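PDB 2HTA: putative glucose-6-phosphate 1-epimerase from Salmonella typhimurium, which probably interconverts the alpha and beta anomers of glucose 6-phosphate, acting as a hexose-6-phosphate 1-epimerase. Local coordinates for residues A[178-183]-A[300-305]; A[197-202]-A[222-227]; A[230-235]-A[243-248]; A[253-258]-A[280-285]. All blocks are in the same frame, centred on the assembly; numbering follows the deposited sequence.

Contact 1: residues A[178-183]-A[300-305]; sequences LHSYFN and LAQTIC
Two layers of the galactose-mutarotase-type beta-sandwich meet here, directly behind the active site. Strand 172-183 carries His179, inferred to be catalytic, on its far side, while Leu178, Ser180 and Phe182 turn toward strand 300-305 of the facing sheet. The two chains run nearly the same way, 16° apart, but the CA atoms of Leu178 and Gln302 are 7.3 Å apart; with no backbone pairing between them, side chains fill the gap, Leu178 also resting on the backbone of Ala301 and Gln302. Gln302 spans the gap: CG stands anti to the backbone N (chi1 -178°) and the chain stays extended, so the amide arrives at the opposite layer. There Ser180 OG donates to Gln302 OE1 at 2.7 Å, in the carbonyl plane and on a lone pair. The other end of the amide, NE2, is held by Thr283 OG1 of strand 278-286, so both amide ends of this buried group have partners and its rotation is fixed. His179 is the centre of an inverse gamma turn; Leu178 and Ser180, its sequence neighbours, point toward 300-305 and His179 away. Leu178 slides alongside Gln302 in the opposite sense, its CD1 3.7 Å from Gln302 CB, and its CG lies 4.3 Å from Leu300 CD2. At the other end Phe182 meets Ile304 tip to tip, the ring presenting its edge, with CE2 3.7 Å from Ile304 CD1.

Contact 2: residues A[197-202]-A[222-227]; sequences DRFIDK and TDRVYL
An antiparallel strand pair toward the outer end of the mutarotase sheet, 198-201 with 222-226, carries Asp223, a substrate-binding residue by similarity; strand 207-210 lies beyond 198-201. Ile200 and Val225 form a hydrogen-bonded pair: Ile200 N gives to Val225 O at 2.8 Å, and Val225 N returns the bond to Ile200 O. Leu227 N extends the pairing at one end with an almost straight bond (177°) to Arg198 O, and Lys202 N closes the other on Asp223 O. Phe199 and Arg224 run side by side on the face they share with Asp201 and Tyr226. Phe199 CG takes the crowded position between N and carbonyl carbon (chi1 58°), which brings CE1 over the centre of the guanidinium, 3.4 Å above its plane; the two flat groups are 21° apart. Arg224 NH2 makes a bent salt bridge of 3.2 Å with Asp201 OD2, coming from above the carboxylate plane, the two planes strongly turned against each other. Gln216 holds Arg224 NH1, and Asn204 is a second partner of Asp201 OD2. One water accepts from Arg224 NE and Asp223 N and donates to Asp201 OD1 at 2.6 Å. On the face of Ile200 and Val225, the bent Lys202 chain lays CE 3.6 Å from Val225 CG2.

Contact 3: residues A[230-235]-A[243-248]; sequences EACSVI and TIDVVH
His248 NE2 donates to Ser233 OG across the two strands, 2.8 Å long and close to the plane of the imidazole. The ring swings over to the neighbouring strand because CG stands anti to the carbonyl carbon (chi1 -47°), and its edge meets the serine. Its other nitrogen, ND1, is bonded to Thr283 OG1, so both ring nitrogens have partners and the ring is gripped at two points. The backbone that carries this pair is an antiparallel beta hairpin. His248 N bonds to Ala231 O at 2.8 Å; then Ser233 and Val246 exchange bonds, the one from Val246 N nearly straight (174°), and Ile235 and Ile244 do the same. On the face with Ser233, Ile235 reaches obliquely across the pair, Ile235 CD1 4.0 Å from Val246 CG2. The other face is more mixed: Cys232 SG packs 3.8 Å from Asp245 CB, and the methyl groups of Val234 lie alongside the carboxylate of Asp245. Further out, Phe182 of strand 172-183 touches Ile235, Ile244 and Val246, and Val281 of strand 278-286 joins that apolar layer. Within its own sheet the hairpin sits between strand 298-308, beside 242-249, and strand 191-193, beside 232-237.

Contact 4: residues A[253-258]-A[280-285]; sequences NVVGWN and CVETVY
Glu282, inferred to be an active-site residue, leaves the sheet from the antiparallel pair 253-258 with 280-285. Its CB lies 3.9 Å from Val255 CB, the partner directly across. CG, anti to the carbonyl carbon (chi1 -51°), stays against Val255 O at 3.6 Å. The chain then runs on extended beside the valine, pointing the same way, so that CD packs 3.6 Å from Val255 CG1. At the tip OE1 lies by the same valine, while OE2 lies near both Val255 CG1 and Trp257 CB and approaches the His179 ring. The carbon on this flank might raise the carboxylate's pKa, and a protonated His179 would work the other way; its place beside His179 is consistent with the glutamate base and histidine acid of galactose mutarotases. The backbone beneath is held by reciprocal bonds at Val255-Glu282, the shorter being Glu282 N to Val255 O at 2.8 Å; reciprocal bonds also join Asn253-Val284 and Trp257-Cys280. Trp257, with CG anti to its backbone N (chi1 176°), turns the edge of its indole to Cys280, whose SG is 3.5 Å from Trp257 CE3 and in the ring plane. On the reverse face Val254 CG1 touches Val281 CG1 at 3.9 Å. Strand 222-226 flanks 253-258, strand 172-183 flanks 278-286, and Asn258 OD1 takes a hydrogen bond from Gly260 N at the start of helix 260-266.

In the fold
Contacts 1 and 4 are buried and meet along strands 172-183 and 278-286, which bring His179 and Glu282 together. Contact 2 lies further out on the same sheet, joined to contact 4 through strands 222-226 and 253-258; its side-chain chemistry includes a salt bridge and a bridging water, and it carries Asp223, probably a substrate ligand, its side chain about 6 Å from that of Glu282. Contact 3, partly buried, belongs to the facing sheet, where strand 242-249 neighbours the 298-308 strand of contact 1. Contacts 2, 3 and 4 are backbone pairings within a sheet; contact 1 instead joins the two sheets by side chains. Thr283 of contact 4 links contacts 1, 3 and 4 across the layers.

Contact 1: residues A[178-183]-A[300-305]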
loop_
_atom_site.group_PDB
_atom_site.type_symbol
_atom_site.label_atom_id
_atom_site.label_comp_id
_atom_site.label_asym_id
_atom_site.label_seq_id
_atom_site.Cartn_x
_atom_site.Cartn_y
_atom_site.Cartn_z
ATOM N N LEU A 178 -1.130 -4.080 -3.985
ATOM C CA LEU A 178 -0.408 -3.119 -3.163
ATOM C C LEU A 178 -1.462 -2.025 -2.923
ATOM O O LEU A 178 -1.891 -1.340 -3.852
ATOM C CB LEU A 178 0.845 -2.605 -3.924
ATOM C CG LEU A 178 1.773 -3.694 -4.425
ATOM C CD1 LEU A 178 2.966 -3.114 -5.260
ATOM C CD2 LEU A 178 2.342 -4.487 -3.191
ATOM N N HIS A 179 -1.966 -1.967 -1.690
ATOM C CA HIS A 179 -3.222 -1.275 -1.366
ATOM C C HIS A 179 -2.927 0.185 -0.964
ATOM O O HIS A 179 -3.345 0.633 0.098
ATOM C CB HIS A 179 -3.856 -2.007 -0.169
ATOM C CG HIS A 179 -5.280 -1.656 0.125
ATOM N ND1 HIS A 179 -5.684 -0.378 0.415
ATOM C CD2 HIS A 179 -6.385 -2.445 0.303
ATOM C CE1 HIS A 179 -6.978 -0.363 0.697
ATOM N NE2 HIS A 179 -7.416 -1.608 0.672
ATOM N N SER A 180 -2.213 0.931 -1.803
ATOM C CA SER A 180 -1.713 2.253 -1.370
ATOM C C SER A 180 -2.748 3.329 -1.017
ATOM O O SER A 180 -3.712 3.523 -1.755
ATOM C CB SER A 180 -0.809 2.812 -2.488
ATOM O OG SER A 180 0.003 1.764 -2.937
ATOM N N TYR A 181 -2.504 4.022 0.106
ATOM C CA TYR A 181 -3.278 5.178 0.591
ATOM C C TYR A 181 -2.466 6.464 0.310
ATOM O O TYR A 181 -1.428 6.661 0.916
ATOM C CB TYR A 181 -3.402 5.128 2.108
ATOM C CG TYR A 181 -4.338 4.044 2.602
ATOM C CD1 TYR A 181 -3.957 2.677 2.571
ATOM C CD2 TYR A 181 -5.548 4.371 3.149
ATOM C CE1 TYR A 181 -4.786 1.641 3.089
ATOM C CE2 TYR A 181 -6.434 3.323 3.655
ATOM C CZ TYR A 181 -6.037 1.999 3.601
ATOM O OH TYR A 181 -6.877 0.997 4.092
ATOM N N PHE A 182 -3.016 7.326 -0.512
ATOM C CA PHE A 182 -2.370 8.553 -0.936
ATOM C C PHE A 182 -3.020 9.707 -0.217
ATOM O O PHE A 182 -4.239 9.818 -0.157
ATOM C CB PHE A 182 -2.483 8.684 -2.454
ATOM C CG PHE A 182 -1.710 7.638 -3.170
ATOM C CD1 PHE A 182 -2.354 6.543 -3.759
ATOM C CD2 PHE A 182 -0.317 7.676 -3.163
ATOM C CE1 PHE A 182 -1.612 5.524 -4.365
ATOM C CE2 PHE A 182 0.450 6.674 -3.800
ATOM C CZ PHE A 182 -0.206 5.591 -4.395
ATOM N N ASN A 183 -2.154 10.536 0.345
ATOM C CA ASN A 183 -2.512 11.753 1.077
ATOM C C ASN A 183 -3.006 12.786 0.073
ATOM O O ASN A 183 -2.340 13.089 -0.916
ATOM C CB ASN A 183 -1.255 12.212 1.833
ATOM C CG ASN A 183 -1.502 13.368 2.798
ATOM O OD1 ASN A 183 -2.535 13.431 3.459
ATOM N ND2 ASN A 183 -0.517 14.294 2.897
ATOM N N LEU A 300 4.398 -8.283 -8.703
ATOM C CA LEU A 300 3.450 -7.180 -8.812
ATOM C C LEU A 300 4.240 -5.918 -8.355
ATOM O O LEU A 300 5.008 -5.985 -7.367
ATOM C CB LEU A 300 2.316 -7.410 -7.831
ATOM C CG LEU A 300 1.035 -6.571 -7.915
ATOM C CD1 LEU A 300 0.311 -6.765 -9.294
ATOM C CD2 LEU A 300 0.125 -6.896 -6.719
ATOM N N ALA A 301 4.103 -4.816 -9.098
ATOM C CA ALA A 301 4.899 -3.604 -8.775
ATOM C C ALA A 301 4.106 -2.358 -8.965
ATOM O O ALA A 301 3.254 -2.262 -9.852
ATOM C CB ALA A 301 6.211 -3.539 -9.603
ATOM N N GLN A 302 4.450 -1.374 -8.135
ATOM C CA GLN A 302 3.878 -0.040 -8.213
ATOM C C GLN A 302 5.025 1.009 -8.054
ATOM O O GLN A 302 5.896 0.819 -7.205
ATOM C CB GLN A 302 2.861 0.109 -7.082
ATOM C CG GLN A 302 2.157 1.494 -7.104
ATOM C CD GLN A 302 1.188 1.683 -5.992
ATOM O OE1 GLN A 302 1.454 2.445 -5.071
ATOM N NE2 GLN A 302 0.034 0.972 -6.057
ATOM N N THR A 303 5.029 2.047 -8.894
ATOM C CA THR A 303 5.928 3.178 -8.793
ATOM C C THR A 303 5.069 4.423 -8.614
ATOM O O THR A 303 3.998 4.552 -9.202
ATOM C CB THR A 303 6.866 3.241 -10.026
ATOM O OG1 THR A 303 7.714 2.087 -9.958
ATOM C CG2 THR A 303 7.763 4.499 -9.978
ATOM N N ILE A 304 5.512 5.273 -7.693
ATOM C CA ILE A 304 4.838 6.502 -7.360
ATOM C C ILE A 304 5.759 7.697 -7.653
ATOM O O ILE A 304 6.957 7.713 -7.257
ATOM C CB ILE A 304 4.455 6.530 -5.849
ATOM C CG1 ILE A 304 3.783 5.210 -5.426
ATOM C CG2 ILE A 304 3.564 7.789 -5.580
ATOM C CD1 ILE A 304 3.714 5.001 -3.861
ATOM N N CYS A 305 5.183 8.707 -8.285
ATOM C CA CYS A 305 5.947 9.912 -8.719
ATOM C C CYS A 305 5.061 11.109 -8.383
ATOM O O CYS A 305 3.841 11.079 -8.620
ATOM C CB CYS A 305 6.149 9.795 -10.245
ATOM S SG CYS A 305 6.995 11.137 -10.958
#

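Contact 2: residues A[197-202]-A[222-227]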
loop_
_atom_site.group_PDB
_atom_site.type_symbol
_atom_site.label_atom_id
_atom_site.label_comp_id
_atom_site.label_asym_id
_atom_site.label_seq_id
_atom_site.Cartn_x
_atom_site.Cartn_y
_atom_site.Cartn_z
ATOM N N ASP A 197 -11.814 2.095 -19.031
ATOM C CA ASP A 197 -13.227 2.097 -19.373
ATOM C C ASP A 197 -14.073 1.247 -18.423
ATOM O O ASP A 197 -14.808 1.806 -17.579
ATOM C CB ASP A 197 -13.442 1.809 -20.904
ATOM C CG ASP A 197 -12.776 0.498 -21.411
ATOM O OD1 ASP A 197 -12.264 -0.372 -20.636
ATOM O OD2 ASP A 197 -12.830 0.336 -22.669
ATOM N N ARG A 198 -14.002 -0.080 -18.561
ATOM C CA ARG A 198 -14.902 -0.946 -17.727
ATOM C C ARG A 198 -14.431 -1.044 -16.299
ATOM O O ARG A 198 -13.209 -1.030 -16.025
ATOM C CB ARG A 198 -15.025 -2.327 -18.347
ATOM C CG ARG A 198 -15.634 -2.205 -19.765
ATOM C CD ARG A 198 -16.003 -3.575 -20.431
ATOM N NE ARG A 198 -16.969 -3.268 -21.513
ATOM C CZ ARG A 198 -18.299 -3.344 -21.393
ATOM N NH1 ARG A 198 -18.874 -3.779 -20.267
ATOM N NH2 ARG A 198 -19.052 -3.017 -22.433
ATOM N N PHE A 199 -15.388 -1.206 -15.377
ATOM C CA PHE A 199 -15.099 -1.379 -13.966
ATOM C C PHE A 199 -16.193 -2.190 -13.288
ATOM O O PHE A 199 -17.307 -2.316 -13.825
ATOM C CB PHE A 199 -14.955 -0.046 -13.204
ATOM C CG PHE A 199 -16.161 0.842 -13.285
ATOM C CD1 PHE A 199 -17.146 0.784 -12.287
ATOM C CD2 PHE A 199 -16.298 1.762 -14.308
ATOM C CE1 PHE A 199 -18.269 1.628 -12.330
ATOM C CE2 PHE A 199 -17.432 2.623 -14.351
ATOM C CZ PHE A 199 -18.419 2.533 -13.346
ATOM N N ILE A 200 -15.840 -2.777 -12.173
ATOM C CA ILE A 200 -16.827 -3.480 -11.310
ATOM C C ILE A 200 -17.019 -2.579 -10.120
ATOM O O ILE A 200 -16.047 -2.184 -9.481
ATOM C CB ILE A 200 -16.305 -4.866 -10.870
ATOM C CG1 ILE A 200 -16.180 -5.754 -12.109
ATOM C CG2 ILE A 200 -17.310 -5.567 -9.890
ATOM C CD1 ILE A 200 -15.095 -6.880 -11.937
ATOM N N ASP A 201 -18.275 -2.223 -9.855
ATOM C CA ASP A 201 -18.618 -1.343 -8.746
ATOM C C ASP A 201 -19.062 -2.198 -7.562
ATOM O O ASP A 201 -20.233 -2.655 -7.504
ATOM C CB ASP A 201 -19.757 -0.414 -9.195
ATOM C CG ASP A 201 -20.092 0.646 -8.182
ATOM O OD1 ASP A 201 -19.663 0.503 -7.030
ATOM O OD2 ASP A 201 -20.831 1.597 -8.530
ATOM N N LYS A 202 -18.158 -2.362 -6.593
ATOM C CA LYS A 202 -18.402 -3.200 -5.424
ATOM C C LYS A 202 -19.388 -2.557 -4.437
ATOM O O LYS A 202 -19.918 -3.231 -3.567
ATOM C CB LYS A 202 -17.078 -3.460 -4.709
ATOM C CG LYS A 202 -16.244 -4.500 -5.464
ATOM C CD LYS A 202 -15.252 -5.178 -4.519
ATOM C CE LYS A 202 -13.865 -4.606 -4.753
ATOM N NZ LYS A 202 -12.836 -5.382 -4.001
ATOM N N THR A 222 -16.823 5.005 -2.637
ATOM C CA THR A 222 -16.484 4.559 -3.980
ATOM C C THR A 222 -15.572 3.334 -3.847
ATOM O O THR A 222 -14.644 3.354 -3.037
ATOM C CB THR A 222 -15.718 5.685 -4.726
ATOM O OG1 THR A 222 -16.547 6.827 -4.793
ATOM C CG2 THR A 222 -15.356 5.260 -6.164
ATOM N N ASP A 223 -15.875 2.242 -4.557
ATOM C CA ASP A 223 -15.092 1.015 -4.420
ATOM C C ASP A 223 -15.195 0.286 -5.741
ATOM O O ASP A 223 -16.180 -0.391 -6.008
ATOM C CB ASP A 223 -15.602 0.144 -3.249
ATOM C CG ASP A 223 -14.641 -1.001 -2.912
ATOM O OD1 ASP A 223 -13.604 -1.158 -3.638
ATOM O OD2 ASP A 223 -14.892 -1.735 -1.915
ATOM N N ARG A 224 -14.211 0.500 -6.605
ATOM C CA ARG A 224 -14.284 0.095 -7.997
ATOM C C ARG A 224 -13.029 -0.649 -8.411
ATOM O O ARG A 224 -11.886 -0.244 -8.057
ATOM C CB ARG A 224 -14.499 1.317 -8.901
ATOM C CG ARG A 224 -15.986 1.793 -8.776
ATOM C CD ARG A 224 -16.198 3.176 -9.271
ATOM N NE ARG A 224 -17.639 3.416 -9.108
ATOM C CZ ARG A 224 -18.356 4.160 -9.923
ATOM N NH1 ARG A 224 -17.757 4.790 -10.933
ATOM N NH2 ARG A 224 -19.668 4.273 -9.722
ATOM N N VAL A 225 -13.236 -1.752 -9.137
ATOM C CA VAL A 225 -12.162 -2.518 -9.736
ATOM C C VAL A 225 -12.103 -2.197 -11.219
ATOM O O VAL A 225 -13.016 -2.539 -11.986
ATOM C CB VAL A 225 -12.378 -4.064 -9.590
ATOM C CG1 VAL A 225 -11.137 -4.803 -10.143
ATOM C CG2 VAL A 225 -12.722 -4.440 -8.114
ATOM N N TYR A 226 -11.084 -1.476 -11.656
ATOM C CA TYR A 226 -10.952 -1.171 -13.079
ATOM C C TYR A 226 -10.333 -2.359 -13.832
ATOM O O TYR A 226 -9.320 -2.905 -13.423
ATOM C CB TYR A 226 -10.144 0.160 -13.246
ATOM C CG TYR A 226 -10.890 1.254 -12.486
ATOM C CD1 TYR A 226 -10.619 1.506 -11.153
ATOM C CD2 TYR A 226 -11.967 1.946 -13.091
ATOM C CE1 TYR A 226 -11.340 2.478 -10.451
ATOM C CE2 TYR A 226 -12.681 2.881 -12.403
ATOM C CZ TYR A 226 -12.370 3.133 -11.072
ATOM O OH TYR A 226 -13.074 4.081 -10.373
ATOM N N LEU A 227 -10.967 -2.745 -14.938
ATOM C CA LEU A 227 -10.603 -3.954 -15.701
ATOM C C LEU A 227 -9.627 -3.647 -16.831
ATOM O O LEU A 227 -8.977 -4.546 -17.353
ATOM C CB LEU A 227 -11.898 -4.553 -16.277
ATOM C CG LEU A 227 -12.932 -4.957 -15.211
ATOM C CD1 LEU A 227 -14.138 -5.565 -15.943
ATOM C CD2 LEU A 227 -12.306 -5.936 -14.264
HETATM O O HOH W 1 -18.281 2.584 -6.301
#

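Contact 3: residues A[230-235]-A[243-248]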
loop_
_atom_site.group_PDB
_atom_site.type_symbol
_atom_site.label_atom_id
_atom_site.label_comp_id
_atom_site.label_asym_id
_atom_site.label_seq_id
_atom_site.Cartn_x
_atom_site.Cartn_y
_atom_site.Cartn_z
ATOM N N GLU A 230 -5.040 2.227 -17.667
ATOM C CA GLU A 230 -3.770 2.486 -18.273
ATOM C C GLU A 230 -2.667 2.203 -17.258
ATOM O O GLU A 230 -2.950 2.099 -16.088
ATOM C CB GLU A 230 -3.714 3.930 -18.746
ATOM C CG GLU A 230 -4.667 4.243 -19.925
ATOM C CD GLU A 230 -5.013 5.726 -20.052
ATOM O OE1 GLU A 230 -4.281 6.617 -19.583
ATOM O OE2 GLU A 230 -6.011 5.996 -20.721
ATOM N N ALA A 231 -1.405 2.136 -17.724
ATOM C CA ALA A 231 -0.267 1.861 -16.860
ATOM C C ALA A 231 -0.169 2.896 -15.751
ATOM O O ALA A 231 0.205 2.579 -14.616
ATOM C CB ALA A 231 1.061 1.869 -17.674
ATOM N N CYS A 232 -0.464 4.150 -16.095
ATOM C CA CYS A 232 -0.304 5.237 -15.137
ATOM C C CYS A 232 -1.667 5.812 -14.720
ATOM O O CYS A 232 -2.400 6.362 -15.556
ATOM C CB CYS A 232 0.564 6.323 -15.799
ATOM S SG CYS A 232 0.955 7.623 -14.569
ATOM N N SER A 233 -2.019 5.675 -13.447
ATOM C CA SER A 233 -3.143 6.407 -12.906
ATOM C C SER A 233 -2.655 7.777 -12.463
ATOM O O SER A 233 -1.560 7.888 -11.917
ATOM C CB SER A 233 -3.728 5.698 -11.655
ATOM O OG SER A 233 -4.018 4.303 -11.879
ATOM N N VAL A 234 -3.456 8.825 -12.642
ATOM C CA VAL A 234 -2.994 10.127 -12.176
ATOM C C VAL A 234 -4.008 10.678 -11.186
ATOM O O VAL A 234 -5.205 10.809 -11.530
ATOM C CB VAL A 234 -2.825 11.124 -13.335
ATOM C CG1 VAL A 234 -2.370 12.517 -12.792
ATOM C CG2 VAL A 234 -1.882 10.570 -14.414
ATOM N N ILE A 235 -3.543 10.974 -9.972
ATOM C CA ILE A 235 -4.399 11.579 -8.917
ATOM C C ILE A 235 -4.189 13.108 -9.032
ATOM O O ILE A 235 -3.040 13.580 -8.947
ATOM C CB ILE A 235 -4.000 11.158 -7.482
ATOM C CG1 ILE A 235 -3.995 9.606 -7.405
ATOM C CG2 ILE A 235 -4.897 11.886 -6.383
ATOM C CD1 ILE A 235 -3.417 9.033 -6.113
ATOM N N THR A 243 0.039 16.594 -8.676
ATOM C CA THR A 243 -0.525 15.276 -9.087
ATOM C C THR A 243 0.381 14.168 -8.536
ATOM O O THR A 243 1.598 14.367 -8.316
ATOM C CB THR A 243 -0.589 15.108 -10.628
ATOM O OG1 THR A 243 0.702 15.330 -11.139
ATOM C CG2 THR A 243 -1.517 16.103 -11.278
ATOM N N ILE A 244 -0.219 13.029 -8.241
ATOM C CA ILE A 244 0.553 11.856 -7.924
ATOM C C ILE A 244 0.323 10.833 -9.050
ATOM O O ILE A 244 -0.836 10.517 -9.408
ATOM C CB ILE A 244 0.164 11.272 -6.543
ATOM C CG1 ILE A 244 0.465 12.286 -5.385
ATOM C CG2 ILE A 244 0.883 9.964 -6.314
ATOM C CD1 ILE A 244 -0.393 11.974 -4.063
ATOM N N ASP A 245 1.415 10.372 -9.632
ATOM C CA ASP A 245 1.362 9.349 -10.679
ATOM C C ASP A 245 1.535 8.014 -9.995
ATOM O O ASP A 245 2.488 7.833 -9.248
ATOM C CB ASP A 245 2.499 9.565 -11.656
ATOM C CG ASP A 245 2.341 10.845 -12.418
ATOM O OD1 ASP A 245 1.184 11.345 -12.620
ATOM O OD2 ASP A 245 3.386 11.378 -12.807
ATOM N N VAL A 246 0.630 7.072 -10.259
ATOM C CA VAL A 246 0.731 5.717 -9.687
ATOM C C VAL A 246 0.828 4.755 -10.863
ATOM O O VAL A 246 -0.140 4.605 -11.613
ATOM C CB VAL A 246 -0.521 5.399 -8.804
ATOM C CG1 VAL A 246 -0.313 4.115 -8.043
ATOM C CG2 VAL A 246 -0.816 6.510 -7.832
ATOM N N VAL A 247 2.013 4.170 -11.066
ATOM C CA VAL A 247 2.279 3.353 -12.210
ATOM C C VAL A 247 2.218 1.879 -11.807
ATOM O O VAL A 247 2.836 1.465 -10.822
ATOM C CB VAL A 247 3.616 3.656 -12.815
ATOM C CG1 VAL A 247 3.849 2.842 -14.057
ATOM C CG2 VAL A 247 3.718 5.163 -13.168
ATOM N N HIS A 248 1.499 1.102 -12.600
ATOM C CA HIS A 248 1.202 -0.280 -12.293
ATOM C C HIS A 248 1.927 -1.183 -13.266
ATOM O O HIS A 248 1.949 -0.925 -14.507
ATOM C CB HIS A 248 -0.318 -0.541 -12.366
ATOM C CG HIS A 248 -1.152 0.482 -11.649
ATOM N ND1 HIS A 248 -1.349 0.462 -10.282
ATOM C CD2 HIS A 248 -1.762 1.605 -12.104
ATOM C CE1 HIS A 248 -2.089 1.504 -9.930
ATOM N NE2 HIS A 248 -2.369 2.203 -11.021
#

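Contact 4: residues A[253-258]-A[280-285]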
loop_
_atom_site.group_PDB
_atom_site.type_symbol
_atom_site.label_atom_id
_atom_site.label_comp_id
_atom_site.label_asym_id
_atom_site.label_seq_id
_atom_site.Cartn_x
_atom_site.Cartn_y
_atom_site.Cartn_z
ATOM N N ASN A 253 -5.475 -5.285 -12.672
ATOM C CA ASN A 253 -6.545 -4.406 -12.304
ATOM C C ASN A 253 -5.975 -3.229 -11.532
ATOM O O ASN A 253 -4.846 -3.303 -11.017
ATOM C CB ASN A 253 -7.519 -5.135 -11.317
ATOM C CG ASN A 253 -7.915 -6.504 -11.789
ATOM O OD1 ASN A 253 -7.737 -7.505 -11.052
ATOM N ND2 ASN A 253 -8.499 -6.582 -13.006
ATOM N N VAL A 254 -6.756 -2.161 -11.448
ATOM C CA VAL A 254 -6.482 -1.093 -10.475
ATOM C C VAL A 254 -7.726 -0.953 -9.652
ATOM O O VAL A 254 -8.801 -1.138 -10.202
ATOM C CB VAL A 254 -6.140 0.213 -11.179
ATOM C CG1 VAL A 254 -6.051 1.424 -10.184
ATOM C CG2 VAL A 254 -4.796 0.016 -11.902
ATOM N N VAL A 255 -7.595 -0.701 -8.333
ATOM C CA VAL A 255 -8.739 -0.405 -7.510
ATOM C C VAL A 255 -8.694 1.021 -7.009
ATOM O O VAL A 255 -7.627 1.485 -6.584
ATOM C CB VAL A 255 -8.847 -1.394 -6.334
ATOM C CG1 VAL A 255 -9.855 -0.933 -5.261
ATOM C CG2 VAL A 255 -9.308 -2.733 -6.945
ATOM N N GLY A 256 -9.802 1.731 -7.156
ATOM C CA GLY A 256 -9.925 3.042 -6.548
ATOM C C GLY A 256 -10.913 2.917 -5.388
ATOM O O GLY A 256 -12.015 2.381 -5.568
ATOM N N TRP A 257 -10.534 3.418 -4.199
ATOM C CA TRP A 257 -11.422 3.264 -3.052
ATOM C C TRP A 257 -11.309 4.495 -2.164
ATOM O O TRP A 257 -10.205 4.991 -1.902
ATOM C CB TRP A 257 -11.006 2.035 -2.249
ATOM C CG TRP A 257 -11.790 1.830 -0.992
ATOM C CD1 TRP A 257 -13.110 1.559 -0.902
ATOM C CD2 TRP A 257 -11.281 1.866 0.341
ATOM N NE1 TRP A 257 -13.482 1.435 0.429
ATOM C CE2 TRP A 257 -12.354 1.584 1.207
ATOM C CE3 TRP A 257 -10.009 2.098 0.892
ATOM C CZ2 TRP A 257 -12.194 1.545 2.606
ATOM C CZ3 TRP A 257 -9.842 2.054 2.298
ATOM C CH2 TRP A 257 -10.933 1.772 3.130
ATOM N N ASN A 258 -12.454 4.964 -1.694
ATOM C CA ASN A 258 -12.527 5.840 -0.507
ATOM C C ASN A 258 -13.788 5.460 0.243
ATOM O O ASN A 258 -14.810 5.259 -0.380
ATOM C CB ASN A 258 -12.587 7.303 -0.901
ATOM C CG ASN A 258 -12.682 8.222 0.324
ATOM O OD1 ASN A 258 -13.763 8.367 0.878
ATOM N ND2 ASN A 258 -11.556 8.863 0.733
ATOM N N CYS A 280 -7.452 5.723 -2.082
ATOM C CA CYS A 280 -6.666 4.540 -2.424
ATOM C C CYS A 280 -6.648 4.284 -3.893
ATOM O O CYS A 280 -7.711 4.203 -4.524
ATOM C CB CYS A 280 -7.161 3.282 -1.682
ATOM S SG CYS A 280 -6.806 3.340 0.065
ATOM N N VAL A 281 -5.432 4.129 -4.442
ATOM C CA VAL A 281 -5.261 3.729 -5.843
ATOM C C VAL A 281 -4.293 2.540 -5.792
ATOM O O VAL A 281 -3.067 2.694 -5.541
ATOM C CB VAL A 281 -4.723 4.906 -6.775
ATOM C CG1 VAL A 281 -4.376 4.392 -8.223
ATOM C CG2 VAL A 281 -5.684 6.150 -6.786
ATOM N N GLU A 282 -4.860 1.343 -5.993
ATOM C CA GLU A 282 -4.207 0.087 -5.642
ATOM C C GLU A 282 -3.768 -0.643 -6.900
ATOM O O GLU A 282 -4.530 -0.688 -7.874
ATOM C CB GLU A 282 -5.226 -0.794 -4.896
ATOM C CG GLU A 282 -5.898 -0.030 -3.755
ATOM C CD GLU A 282 -6.968 -0.858 -3.065
ATOM O OE1 GLU A 282 -6.919 -2.092 -3.137
ATOM O OE2 GLU A 282 -7.827 -0.252 -2.403
ATOM N N THR A 283 -2.589 -1.240 -6.866
ATOM C CA THR A 283 -2.126 -2.139 -7.955
ATOM C C THR A 283 -2.590 -3.524 -7.615
ATOM O O THR A 283 -2.247 -4.056 -6.543
ATOM C CB THR A 283 -0.599 -2.162 -8.064
ATOM O OG1 THR A 283 -0.126 -0.820 -8.248
ATOM C CG2 THR A 283 -0.182 -2.975 -9.263
ATOM N N VAL A 284 -3.334 -4.139 -8.521
ATOM C CA VAL A 284 -4.140 -5.320 -8.130
ATOM C C VAL A 284 -4.035 -6.462 -9.125
ATOM O O VAL A 284 -3.967 -6.238 -10.321
ATOM C CB VAL A 284 -5.634 -4.903 -7.906
ATOM C CG1 VAL A 284 -6.574 -6.127 -7.649
ATOM C CG2 VAL A 284 -5.778 -3.878 -6.731
ATOM N N TYR A 285 -4.043 -7.707 -8.635
ATOM C CA TYR A 285 -4.131 -8.852 -9.528
ATOM C C TYR A 285 -5.272 -9.685 -8.933
ATOM O O TYR A 285 -5.028 -10.466 -8.051
ATOM C CB TYR A 285 -2.827 -9.618 -9.534
ATOM C CG TYR A 285 -2.673 -10.438 -10.813
ATOM C CD1 TYR A 285 -1.707 -10.106 -11.775
ATOM C CD2 TYR A 285 -3.559 -11.488 -11.097
ATOM C CE1 TYR A 285 -1.559 -10.831 -13.007
ATOM C CE2 TYR A 285 -3.418 -12.244 -12.333
ATOM C CZ TYR A 285 -2.415 -11.924 -13.254
ATOM O OH TYR A 285 -2.258 -12.658 -14.432
#